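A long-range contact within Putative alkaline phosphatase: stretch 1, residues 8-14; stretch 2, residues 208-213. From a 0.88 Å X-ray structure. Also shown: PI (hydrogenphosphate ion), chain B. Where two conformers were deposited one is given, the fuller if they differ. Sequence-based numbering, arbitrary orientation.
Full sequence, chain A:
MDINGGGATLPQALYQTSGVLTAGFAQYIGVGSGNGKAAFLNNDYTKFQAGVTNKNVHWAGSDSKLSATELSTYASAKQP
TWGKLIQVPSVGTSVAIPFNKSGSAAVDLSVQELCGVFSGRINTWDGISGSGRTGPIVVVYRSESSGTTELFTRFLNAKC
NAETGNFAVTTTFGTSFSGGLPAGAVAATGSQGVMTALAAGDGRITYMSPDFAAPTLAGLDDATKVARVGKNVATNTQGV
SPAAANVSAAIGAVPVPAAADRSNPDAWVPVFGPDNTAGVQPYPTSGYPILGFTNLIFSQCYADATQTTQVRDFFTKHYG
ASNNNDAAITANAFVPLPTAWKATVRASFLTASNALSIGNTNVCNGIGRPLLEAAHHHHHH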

# COMPACT_ATOMS: atom_id res chain seq x y z
N ALA A 8 6.53 4.26 -1.97
CA ALA A 8 6.09 3.31 -0.96
C ALA A 8 7.18 2.31 -0.57
O ALA A 8 7.75 1.63 -1.44
CB ALA A 8 4.89 2.55 -1.51
N THR A 9 7.38 2.16 0.74
CA THR A 9 8.24 1.11 1.25
C THR A 9 7.52 -0.24 1.41
O THR A 9 8.19 -1.28 1.36
CB THR A 9 8.93 1.50 2.60
OG1 THR A 9 7.97 1.53 3.68
CG2 THR A 9 9.70 2.78 2.48
N LEU A 10 6.19 -0.26 1.55
CA LEU A 10 5.49 -1.52 1.79
C LEU A 10 5.90 -2.58 0.76
O LEU A 10 6.16 -3.74 1.16
CB LEU A 10 3.99 -1.27 1.93
CG LEU A 10 3.04 -2.48 1.91
CD1 LEU A 10 1.81 -2.23 2.72
CD2 LEU A 10 2.66 -2.89 0.46
N PRO A 11 5.95 -2.26 -0.54
CA PRO A 11 6.29 -3.23 -1.60
C PRO A 11 7.72 -3.07 -2.16
O PRO A 11 8.02 -3.58 -3.22
CB PRO A 11 5.29 -2.93 -2.71
CG PRO A 11 5.24 -1.42 -2.66
CD PRO A 11 5.43 -1.03 -1.19
N GLN A 12 8.59 -2.35 -1.44
CA GLN A 12 9.89 -2.06 -2.09
C GLN A 12 10.69 -3.33 -2.37
O GLN A 12 11.39 -3.35 -3.38
CB GLN A 12 10.75 -1.07 -1.27
CG GLN A 12 11.29 -1.73 0.01
CD GLN A 12 12.03 -0.79 0.89
OE1 GLN A 12 11.69 0.41 0.98
NE2 GLN A 12 13.08 -1.27 1.53
N ALA A 13 10.56 -4.40 -1.56
CA ALA A 13 11.33 -5.61 -1.85
C ALA A 13 10.82 -6.30 -3.10
O ALA A 13 11.61 -6.98 -3.80
CB ALA A 13 11.31 -6.56 -0.64
N LEU A 14 9.55 -6.15 -3.45
CA LEU A 14 9.06 -6.66 -4.71
C LEU A 14 9.75 -5.92 -5.88
O LEU A 14 10.31 -6.56 -6.78
CB LEU A 14 7.52 -6.50 -4.78
CG LEU A 14 6.92 -6.72 -6.15
CD1 LEU A 14 7.19 -8.11 -6.65
CD2 LEU A 14 5.43 -6.41 -6.13
N MET A 208 1.86 -3.13 9.67
CA MET A 208 3.05 -3.34 8.83
C MET A 208 2.75 -4.08 7.53
O MET A 208 1.92 -5.01 7.48
CB MET A 208 4.07 -4.17 9.64
CG MET A 208 5.43 -4.40 9.04
SD MET A 208 6.32 -2.90 8.53
CE MET A 208 6.34 -2.03 10.07
N SER A 209 3.51 -3.71 6.51
CA SER A 209 3.65 -4.53 5.31
C SER A 209 3.81 -6.02 5.66
O SER A 209 4.64 -6.34 6.52
CB SER A 209 4.92 -4.10 4.54
OG SER A 209 5.22 -4.98 3.53
N PRO A 210 3.12 -6.93 4.97
CA PRO A 210 3.29 -8.34 5.30
C PRO A 210 4.66 -8.85 4.91
O PRO A 210 5.10 -9.88 5.44
CB PRO A 210 2.14 -9.01 4.54
CG PRO A 210 1.92 -8.08 3.36
CD PRO A 210 2.11 -6.70 3.92
N ASP A 211 5.35 -8.16 4.02
CA ASP A 211 6.76 -8.54 3.76
C ASP A 211 7.61 -8.27 4.99
O ASP A 211 8.19 -9.15 5.62
CB ASP A 211 7.29 -7.78 2.55
CG ASP A 211 8.79 -8.00 2.39
OD1 ASP A 211 9.51 -7.04 2.10
OD2 ASP A 211 9.23 -9.18 2.62
N PHE A 212 7.68 -7.03 5.44
CA PHE A 212 8.53 -6.66 6.53
C PHE A 212 8.06 -7.18 7.93
O PHE A 212 8.85 -7.18 8.89
CB PHE A 212 8.73 -5.15 6.58
CG PHE A 212 9.55 -4.64 5.38
CD1 PHE A 212 10.90 -4.97 5.23
CD2 PHE A 212 8.93 -3.95 4.35
CE1 PHE A 212 11.62 -4.55 4.12
CE2 PHE A 212 9.68 -3.49 3.27
CZ PHE A 212 11.03 -3.83 3.13
N ALA A 213 6.81 -7.62 8.05
CA ALA A 213 6.30 -8.08 9.34
C ALA A 213 6.94 -9.36 9.85
O ALA A 213 6.86 -9.61 11.05
CB ALA A 213 4.79 -8.21 9.32
P PI B . 4.61 3.24 2.75
O1 PI B . 4.02 4.50 2.13
O2 PI B . 6.12 3.36 2.94
O3 PI B . 3.90 2.92 4.08
O4 PI B . 4.37 2.06 1.77
O HOH W 1 8.48 -5.16 0.24

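A single backbone carbonyl, Leu-10 O, gathers most of the polar chemistry of this contact: it accepts a hydrogen bond from the Ser-209 hydroxyl (OG to Leu-10 O, 2.8 Å) and another from water 1 (water O to Leu-10 O, 2.9 Å). Leu-10 lies in a type I turn from Thr-9 to Gln-12, closed by the neighbouring carbonyl: Gln-12 N donates to Thr-9 O at 3.0 Å. Pro-11 follows Leu-10 as N-cap of the helix that begins at Gln-12, and its CA-to-CB bond points away from the second stretch.

The backbones come nearest at Leu-10 and Ser-209, whose CA atoms are 5.0 Å apart. Ser-209 directs its CB toward the turn, and its t rotamer (chi1 170°) places OG within reach of the carbonyl. Ser-209 OG also receives a weak hydrogen bond from Asp-211 N (3.2 Å, N-H...O angle 135°), so the hydroxyl donates across the contact while accepting within its own stretch. Ser-209 O in turn accepts from Ala-213 N at 2.9 Å, a bond that spans the residues between them. Beside the hydroxyl bond, Leu-10 CG packs against Ser-209 CB at 3.6 Å, adding a nonpolar contact.

Water 1 extends the polar link. It donates to Leu-10 O and to Asp-211 OD1 (water O to OD1, 2.8 Å) and accepts from Ala-13 N (N to water O, 2.9 Å), thereby joining the turn and the first turn of the helix to the carboxylate. Ala-13 CB also approaches Asp-211 OD1 directly, at 3.3 Å; this is a van der Waals contact, and the polar connection between these residues runs through the water.

Phe-212 covers the other part of the turn. Thr-9 O meets its ring at the edge, near the ring plane, 3.3 Å from CE2, where the partly positive C-H periphery suits a carbonyl oxygen. The Gln-12 side chain, sideways at CB, brings its end nearer, with NE2 lying 3.6 Å from Phe-212 CZ in an oblique approach; NE2 has its hydrogen bond elsewhere in the structure.

The turn also holds the hydrogenphosphate ion. Thr-9 N and Thr-9 OG1 both donate to PI O2, at 2.8 and 2.7 Å, and Leu-10 N donates to PI O4 at 3.0 Å. Leu-10 thus uses its amide for the anion and its carbonyl for Ser-209 and water 1.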